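Long-range contacts in pectinesterase (Aspergillus niger, PDB 5C1E), which catalyses the hydrolysis of methyl ester groups in pectin, releasing methanol and leaving free galacturonate units in the polymer: residues E47-D52 with V74-T79; S20-A25 with G43-Q48; S91-V96 with V108-G113. All coordinates share one frame; numbering follows the deposited sequence.

From the N terminus, the chain first meets itself in interaction 2, where the start of helix 22-29 takes the end of strand 43-46 and the bend after it, closing a loop of 17 residues. Interaction 1 begins on that same bend, since Glu47 and Gln48 belong to both, and reaches forward to strand 74-78, closing one of 21. Interaction 3 follows, joining 91-96 to 108-113 across a loop of 11 once interaction 1 has closed. The three therefore run in series, none nesting in or crossing another. Interaction 2 sets the N-terminal helix against the first coils of the parallel beta-helix, while interactions 1 and 3 join two of its sheets at a corner.

Interaction 1 of 3, residues E47-D52 with V74-T79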
loop_
_atom_site.group_PDB
_atom_site.type_symbol
_atom_site.label_atom_id
_atom_site.label_comp_id
_atom_site.label_asym_id
_atom_site.label_seq_id
_atom_site.Cartn_x
_atom_site.Cartn_y
_atom_site.Cartn_z
ATOM N N GLU A 47 -2.362 8.223 16.880
ATOM C CA GLU A 47 -1.526 7.166 17.436
ATOM C C GLU A 47 -0.444 6.765 16.447
ATOM O O GLU A 47 -0.615 6.920 15.239
ATOM C CB GLU A 47 -2.392 5.940 17.756
ATOM C CG GLU A 47 -3.466 6.197 18.798
ATOM C CD GLU A 47 -4.223 4.946 19.166
ATOM O OE1 GLU A 47 -3.581 3.931 19.519
ATOM O OE2 GLU A 47 -5.459 4.968 19.084
ATOM N N GLN A 48 0.680 6.273 16.975
ATOM C CA GLN A 48 1.735 5.650 16.179
ATOM C C GLN A 48 1.867 4.205 16.662
ATOM O O GLN A 48 2.101 3.961 17.845
ATOM C CB GLN A 48 3.055 6.403 16.338
ATOM C CG GLN A 48 4.120 5.937 15.369
ATOM C CD GLN A 48 5.389 6.758 15.428
ATOM O OE1 GLN A 48 5.710 7.379 16.447
ATOM N NE2 GLN A 48 6.124 6.768 14.323
ATOM N N LEU A 49 1.677 3.247 15.762
ATOM C CA LEU A 49 1.494 1.851 16.162
ATOM C C LEU A 49 2.524 0.918 15.548
ATOM O O LEU A 49 2.934 1.096 14.401
ATOM C CB LEU A 49 0.103 1.387 15.734
ATOM C CG LEU A 49 -1.049 2.225 16.268
ATOM C CD1 LEU A 49 -2.348 1.782 15.625
ATOM C CD2 LEU A 49 -1.106 2.117 17.784
ATOM N N THR A 50 2.950 -0.075 16.319
ATOM C CA THR A 50 3.729 -1.187 15.779
ATOM C C THR A 50 2.900 -2.437 15.975
ATOM O O THR A 50 2.484 -2.726 17.107
ATOM C CB THR A 50 5.100 -1.323 16.462
ATOM O OG1 THR A 50 5.856 -0.132 16.207
ATOM C CG2 THR A 50 5.863 -2.534 15.919
ATOM N N ILE A 51 2.637 -3.151 14.888
ATOM C CA ILE A 51 1.835 -4.381 14.932
ATOM C C ILE A 51 2.789 -5.579 14.905
ATOM O O ILE A 51 3.317 -5.939 13.841
ATOM C CB ILE A 51 0.878 -4.526 13.738
ATOM C CG1 ILE A 51 0.084 -3.243 13.453
ATOM C CG2 ILE A 51 -0.082 -5.697 13.951
ATOM C CD1 ILE A 51 -0.800 -2.748 14.555
ATOM N N ASP A 52 3.024 -6.186 16.069
ATOM C CA ASP A 52 3.975 -7.297 16.168
ATOM C C ASP A 52 3.389 -8.534 16.839
ATOM O O ASP A 52 4.126 -9.381 17.307
ATOM C CB ASP A 52 5.250 -6.846 16.898
ATOM C CG ASP A 52 4.967 -6.345 18.304
ATOM O OD1 ASP A 52 3.824 -6.533 18.788
ATOM O OD2 ASP A 52 5.885 -5.759 18.913
ATOM N N VAL A 74 -12.754 5.422 10.074
ATOM C CA VAL A 74 -11.652 5.230 11.013
ATOM C C VAL A 74 -10.377 5.733 10.366
ATOM O O VAL A 74 -9.990 5.262 9.295
ATOM C CB VAL A 74 -11.478 3.764 11.424
ATOM C CG1 VAL A 74 -10.296 3.615 12.374
ATOM C CG2 VAL A 74 -12.744 3.263 12.088
ATOM N N THR A 75 -9.750 6.719 10.998
ATOM C CA THR A 75 -8.479 7.240 10.524
ATOM C C THR A 75 -7.456 7.106 11.638
ATOM O O THR A 75 -7.722 7.514 12.773
ATOM C CB THR A 75 -8.625 8.707 10.073
ATOM O OG1 THR A 75 -9.483 8.756 8.931
ATOM C CG2 THR A 75 -7.277 9.288 9.667
ATOM N N ILE A 76 -6.308 6.512 11.312
ATOM C CA ILE A 76 -5.136 6.502 12.178
ATOM C C ILE A 76 -4.150 7.524 11.634
ATOM O O ILE A 76 -3.718 7.433 10.472
ATOM C CB ILE A 76 -4.459 5.117 12.232
ATOM C CG1 ILE A 76 -5.505 4.043 12.520
ATOM C CG2 ILE A 76 -3.354 5.101 13.298
ATOM C CD1 ILE A 76 -4.977 2.640 12.541
ATOM N N THR A 77 -3.777 8.492 12.464
ATOM C CA THR A 77 -2.925 9.559 11.997
ATOM C C THR A 77 -1.813 9.894 12.983
ATOM O O THR A 77 -2.002 9.855 14.189
ATOM C CB THR A 77 -3.731 10.842 11.681
ATOM O OG1 THR A 77 -2.869 11.814 11.075
ATOM C CG2 THR A 77 -4.361 11.414 12.917
ATOM N N HIS A 78 -0.663 10.246 12.412
ATOM C CA HIS A 78 0.486 10.718 13.170
ATOM C C HIS A 78 1.365 11.492 12.190
ATOM O O HIS A 78 1.282 11.290 10.976
ATOM C CB HIS A 78 1.218 9.535 13.814
ATOM C CG HIS A 78 2.389 9.922 14.676
ATOM N ND1 HIS A 78 3.695 9.735 14.280
ATOM C CD2 HIS A 78 2.449 10.431 15.930
ATOM C CE1 HIS A 78 4.510 10.148 15.236
ATOM N NE2 HIS A 78 3.778 10.572 16.250
ATOM N N THR A 79 2.165 12.418 12.697
ATOM C CA THR A 79 2.991 13.250 11.835
ATOM C C THR A 79 4.431 13.272 12.346
ATOM O O THR A 79 4.691 13.723 13.462
ATOM C CB THR A 79 2.454 14.692 11.787
ATOM O OG1 THR A 79 1.145 14.696 11.201
ATOM C CG2 THR A 79 3.349 15.577 10.961
#
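Gln48 lays its side chain over one face of the His78 imidazole. This pair sits at a corner of the parallel beta-helix, where the chain leaves strand 43-46 and turns into strand 49-51, which belongs to a different sheet from strand 74-78. Gln48 CB lies almost straight above the ring, 3.9 Å from the His78 centroid and 8° off the normal, which makes a CH-pi contact. The chain is extended beyond CG, and its amide end also passes by the ring: Gln48 OE1 is 3.3 Å from His78 CE1, and the amide and imidazole planes are tilted 30° apart. The amide is tied down beyond the pair, because Gln48 NE2 donates to Ala92 O and, weakly, to Lys90 O. With CG anti to the backbone N (chi1 -177°), His78 CG comes beneath Gln48 CB; its own CB touches the carbonyl of Glu47, with 3.5 Å between His78 CB and Glu47 O.

Backbone pairing is slight here. Glu47 N gives a weak, bent hydrogen bond to Thr77 O at 3.2 Å, in keeping with the chain turning away from strand 74-78 rather than continuing beside it. The Glu47 carboxylate serves the backbone of Ile22 and Gly23 instead, and Thr77 OG1 bonds to Glu109 in the next coil.

On the buried side of the corner Leu49 and Ile76 meet at about a right angle, and Ile22 of helix 22-29 packs against both. Their closest approach is methyl to methyl, Leu49 CD1 to Ile76 CD1 at 4.1 Å.

Interaction 2 of 3, residues S20-A25 with G43-Q48; sequences STIGDA and GTYEEQ
Glu47 brings its carboxylate to the first turn of helix 22-29 and takes two consecutive backbone N-H groups there, one on each oxygen. Ile22 N donates to Glu47 OE2 at 3.0 Å, and Gly23 N donates to Glu47 OE1 at 2.8 Å. Both oxygens use their syn lone pairs, so the carboxylate is gripped from the side its two oxygens share, and this two-point hold fixes its rotation. With no side chain at Gly23, OE1 can come in close. The positive end of the helix would probably help stabilise the negative charge.

The helix has a cap of its own as well. Thr21 is the N-cap: its OG1 stands between the backbone N and the carbonyl carbon (chi1 77°), where it accepts from Asp24 N at 2.9 Å. Thr21 CB lies against the same carboxylate, 3.4 Å from Glu47 OE2.

The apolar half of the contact is Ile22 on Tyr45. The two side chains cross at about a right angle, and the isoleucine comes over one face of the ring, with Ile22 CD1 3.9 Å from Tyr45 CG. The phenol hydroxyl is hydrogen-bonded to Ala41 O.

Val13 of strand 11-13 and Val40 of strand 36-40 also pack on both Ile22 and Tyr45. The start of helix 22-29 is thereby seated across the N-terminal end of the beta-helix.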
loop_
_atom_site.group_PDB
_atom_site.type_symbol
_atom_site.label_atom_id
_atom_site.label_comp_id
_atom_site.label_asym_id
_atom_site.label_seq_id
_atom_site.Cartn_x
_atom_site.Cartn_y
_atom_site.Cartn_z
ATOM N N SER A 20 -10.273 2.653 24.542
ATOM C CA SER A 20 -10.408 3.996 23.978
ATOM C C SER A 20 -9.420 4.248 22.839
ATOM O O SER A 20 -9.688 5.075 21.958
ATOM C CB SER A 20 -10.200 5.055 25.060
ATOM O OG SER A 20 -8.951 4.887 25.690
ATOM N N THR A 21 -8.291 3.538 22.862
ATOM C CA THR A 21 -7.272 3.627 21.819
ATOM C C THR A 21 -7.021 2.265 21.135
ATOM O O THR A 21 -7.226 1.193 21.716
ATOM C CB THR A 21 -5.928 4.182 22.368
ATOM O OG1 THR A 21 -5.230 3.169 23.105
ATOM C CG2 THR A 21 -6.143 5.428 23.235
ATOM N N ILE A 22 -6.546 2.322 19.896
ATOM C CA ILE A 22 -6.157 1.118 19.178
ATOM C C ILE A 22 -4.958 0.480 19.880
ATOM O O ILE A 22 -4.916 -0.723 20.049
ATOM C CB ILE A 22 -5.864 1.386 17.690
ATOM C CG1 ILE A 22 -7.101 1.985 17.003
ATOM C CG2 ILE A 22 -5.476 0.102 16.975
ATOM C CD1 ILE A 22 -6.837 2.547 15.637
ATOM N N GLY A 23 -4.007 1.303 20.298
ATOM C CA GLY A 23 -2.844 0.838 21.042
ATOM C C GLY A 23 -3.190 0.029 22.284
ATOM O O GLY A 23 -2.535 -0.958 22.585
ATOM N N ASP A 24 -4.214 0.453 23.015
ATOM C CA ASP A 24 -4.639 -0.289 24.200
ATOM C C ASP A 24 -5.165 -1.665 23.820
ATOM O O ASP A 24 -4.901 -2.630 24.529
ATOM C CB ASP A 24 -5.693 0.487 24.985
ATOM C CG ASP A 24 -5.121 1.699 25.690
ATOM O OD1 ASP A 24 -3.898 1.835 25.788
ATOM O OD2 ASP A 24 -5.921 2.519 26.148
ATOM N N ALA A 25 -5.902 -1.771 22.704
ATOM C CA ALA A 25 -6.412 -3.082 22.260
ATOM C C ALA A 25 -5.283 -4.012 21.792
ATOM O O ALA A 25 -5.275 -5.204 22.111
ATOM C CB ALA A 25 -7.448 -2.934 21.157
ATOM N N GLY A 43 -13.743 7.178 14.255
ATOM C CA GLY A 43 -12.924 8.138 14.948
ATOM C C GLY A 43 -11.635 8.435 14.235
ATOM O O GLY A 43 -11.232 7.719 13.294
ATOM N N THR A 44 -10.987 9.489 14.701
ATOM C CA THR A 44 -9.611 9.802 14.315
ATOM C C THR A 44 -8.747 9.475 15.511
ATOM O O THR A 44 -8.958 10.016 16.598
ATOM C CB THR A 44 -9.459 11.275 13.908
ATOM O OG1 THR A 44 -10.263 11.501 12.756
ATOM C CG2 THR A 44 -8.016 11.614 13.593
ATOM N N TYR A 45 -7.835 8.529 15.309
ATOM C CA TYR A 45 -6.965 8.006 16.342
ATOM C C TYR A 45 -5.544 8.545 16.107
ATOM O O TYR A 45 -4.860 8.166 15.152
ATOM C CB TYR A 45 -7.030 6.475 16.331
ATOM C CG TYR A 45 -8.420 5.955 16.625
ATOM C CD1 TYR A 45 -9.385 5.873 15.622
ATOM C CD2 TYR A 45 -8.780 5.573 17.923
ATOM C CE1 TYR A 45 -10.665 5.399 15.906
ATOM C CE2 TYR A 45 -10.048 5.108 18.220
ATOM C CZ TYR A 45 -10.988 5.029 17.220
ATOM O OH TYR A 45 -12.238 4.579 17.537
ATOM N N GLU A 46 -5.142 9.477 16.966
ATOM C CA GLU A 46 -3.857 10.116 16.899
ATOM C C GLU A 46 -2.864 9.205 17.617
ATOM O O GLU A 46 -2.597 9.365 18.807
ATOM C CB GLU A 46 -3.931 11.500 17.551
ATOM C CG GLU A 46 -4.870 12.446 16.794
ATOM C CD GLU A 46 -4.807 13.900 17.258
ATOM O OE1 GLU A 46 -4.328 14.185 18.380
ATOM O OE2 GLU A 46 -5.267 14.768 16.492
ATOM N N GLU A 47 -2.362 8.223 16.880
ATOM C CA GLU A 47 -1.526 7.166 17.436
ATOM C C GLU A 47 -0.444 6.765 16.447
ATOM O O GLU A 47 -0.615 6.920 15.239
ATOM C CB GLU A 47 -2.392 5.940 17.756
ATOM C CG GLU A 47 -3.466 6.197 18.798
ATOM C CD GLU A 47 -4.223 4.946 19.166
ATOM O OE1 GLU A 47 -3.581 3.931 19.519
ATOM O OE2 GLU A 47 -5.459 4.968 19.084
ATOM N N GLN A 48 0.680 6.273 16.975
ATOM C CA GLN A 48 1.735 5.650 16.179
ATOM C C GLN A 48 1.867 4.205 16.662
ATOM O O GLN A 48 2.101 3.961 17.845
ATOM C CB GLN A 48 3.055 6.403 16.338
ATOM C CG GLN A 48 4.120 5.937 15.369
ATOM C CD GLN A 48 5.389 6.758 15.428
ATOM O OE1 GLN A 48 5.710 7.379 16.447
ATOM N NE2 GLN A 48 6.124 6.768 14.323
#

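Interaction 3 of 3, residues S91-V96 with V108-G113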
loop_
_atom_site.group_PDB
_atom_site.type_symbol
_atom_site.label_atom_id
_atom_site.label_comp_id
_atom_site.label_asym_id
_atom_site.label_seq_id
_atom_site.Cartn_x
_atom_site.Cartn_y
_atom_site.Cartn_z
ATOM N N SER A 91 9.361 6.541 11.215
ATOM C CA SER A 91 8.461 7.608 10.787
ATOM C C SER A 91 7.039 7.109 10.519
ATOM O O SER A 91 6.133 7.916 10.331
ATOM C CB SER A 91 8.992 8.295 9.523
ATOM O OG SER A 91 8.722 7.546 8.344
ATOM N N ALA A 92 6.855 5.792 10.483
ATOM C CA ALA A 92 5.592 5.212 10.028
ATOM C C ALA A 92 4.506 5.391 11.058
ATOM O O ALA A 92 4.734 5.185 12.242
ATOM C CB ALA A 92 5.760 3.737 9.710
ATOM N N THR A 93 3.317 5.784 10.610
ATOM C CA THR A 93 2.161 5.848 11.499
ATOM C C THR A 93 1.791 4.447 11.971
ATOM O O THR A 93 1.461 4.242 13.152
ATOM C CB THR A 93 0.987 6.538 10.815
ATOM O OG1 THR A 93 1.385 7.872 10.496
ATOM C CG2 THR A 93 -0.213 6.570 11.722
ATOM N N VAL A 94 1.880 3.489 11.056
ATOM C CA VAL A 94 1.659 2.064 11.381
ATOM C C VAL A 94 2.792 1.207 10.806
ATOM O O VAL A 94 3.123 1.306 9.611
ATOM C CB VAL A 94 0.326 1.527 10.833
ATOM C CG1 VAL A 94 0.198 0.043 11.138
ATOM C CG2 VAL A 94 -0.860 2.263 11.429
ATOM N N ASN A 95 3.380 0.374 11.666
ATOM C CA ASN A 95 4.502 -0.475 11.306
ATOM C C ASN A 95 4.074 -1.920 11.473
ATOM O O ASN A 95 3.913 -2.383 12.590
ATOM C CB ASN A 95 5.718 -0.147 12.201
ATOM C CG ASN A 95 6.944 -0.988 11.891
ATOM O OD1 ASN A 95 6.975 -1.760 10.930
ATOM N ND2 ASN A 95 7.989 -0.818 12.705
ATOM N N VAL A 96 3.862 -2.625 10.367
ATOM C CA VAL A 96 3.380 -4.004 10.434
ATOM C C VAL A 96 4.534 -4.985 10.299
ATOM O O VAL A 96 5.108 -5.154 9.210
ATOM C CB VAL A 96 2.341 -4.299 9.351
ATOM C CG1 VAL A 96 1.796 -5.704 9.517
ATOM C CG2 VAL A 96 1.198 -3.299 9.415
ATOM N N VAL A 108 -5.013 5.182 6.978
ATOM C CA VAL A 108 -3.757 5.468 7.648
ATOM C C VAL A 108 -3.076 6.637 6.968
ATOM O O VAL A 108 -2.925 6.656 5.738
ATOM C CB VAL A 108 -2.796 4.236 7.652
ATOM C CG1 VAL A 108 -1.497 4.550 8.395
ATOM C CG2 VAL A 108 -3.473 3.036 8.292
ATOM N N GLU A 109 -2.636 7.605 7.765
ATOM C CA GLU A 109 -1.994 8.778 7.213
ATOM C C GLU A 109 -0.793 9.223 8.018
ATOM O O GLU A 109 -0.710 8.999 9.214
ATOM C CB GLU A 109 -2.982 9.933 7.066
ATOM C CG GLU A 109 -3.618 10.379 8.355
ATOM C CD GLU A 109 -4.418 11.668 8.196
ATOM O OE1 GLU A 109 -4.279 12.582 9.053
ATOM O OE2 GLU A 109 -5.180 11.755 7.208
ATOM N N ASN A 110 0.151 9.808 7.308
ATOM C CA ASN A 110 1.210 10.605 7.932
ATOM C C ASN A 110 0.949 12.049 7.499
ATOM O O ASN A 110 0.903 12.328 6.311
ATOM C CB ASN A 110 2.599 10.108 7.514
ATOM C CG ASN A 110 3.729 10.783 8.301
ATOM O OD1 ASN A 110 3.705 11.982 8.523
ATOM N ND2 ASN A 110 4.718 10.009 8.722
ATOM N N GLY A 111 0.754 12.953 8.464
ATOM C CA GLY A 111 0.408 14.337 8.161
ATOM C C GLY A 111 1.568 15.279 7.873
ATOM O O GLY A 111 1.357 16.480 7.773
ATOM N N TYR A 112 2.782 14.755 7.685
ATOM C CA TYR A 112 3.944 15.616 7.493
ATOM C C TYR A 112 3.798 16.519 6.281
ATOM O O TYR A 112 4.083 17.717 6.357
ATOM C CB TYR A 112 5.254 14.820 7.387
ATOM C CG TYR A 112 6.466 15.733 7.408
ATOM C CD1 TYR A 112 6.974 16.215 8.607
ATOM C CD2 TYR A 112 7.073 16.152 6.227
ATOM C CE1 TYR A 112 8.065 17.087 8.627
ATOM C CE2 TYR A 112 8.171 17.026 6.241
ATOM C CZ TYR A 112 8.657 17.488 7.446
ATOM O OH TYR A 112 9.751 18.342 7.487
ATOM N N GLY A 113 3.398 15.946 5.157
ATOM C CA GLY A 113 3.275 16.716 3.925
ATOM C C GLY A 113 4.556 16.686 3.105
ATOM O O GLY A 113 5.445 15.874 3.357
#
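Thr93 OG1 donates a hydrogen bond to the backbone carbonyl of Glu109, 2.7 Å from Glu109 O. The hydroxyl comes in above the carbonyl plane, 38° out of it. It gets there because OG1 is anti to the carbonyl carbon of its own residue (chi1 -61°), beside the backbone N. Thr93 is buried, and this short bond gives its hydroxyl a partner. Glu109 CB points away from 91-96.

A second polar group gathers round Asn110. Its OD1 accepts from Tyr112 N at 3.0 Å, in the plane of the amide carbonyl, which makes an Asx turn as the chain leaves strand 107-110. The amide nitrogen looks the other way: Asn110 ND2 lies 3.0 Å from Ser91 O and donates to Ile80 O and Val119 O. Asn110 ND2 thus joins the backbone at Ile80 and Val119, and with the Asx-turn bond to OD1 this fixes which way round the amide sits. Ser91 OG, for its part, bonds to Leu88 O and Val119 N.

The apolar contacts converge on Val108. Val94 crosses it at about a right angle, with Val94 CG2 3.9 Å from Val108 CG1. That same methyl also meets the threonine, where Thr93 CB to Val108 CG1 measures 4.0 Å. Ile76 and His78 of strand 74-78 touch Thr93 too, and Ile51 of strand 49-51 touches Val94.

The residues 91-94 and 108-110 run in nearly opposite directions, yet no backbone-to-backbone hydrogen bond joins them: their strands, 94-96 and 107-110, belong to separate parallel sheets. Side chains packed in the interior between such sheets are characteristic of the right-handed parallel beta-helix of pectinesterases.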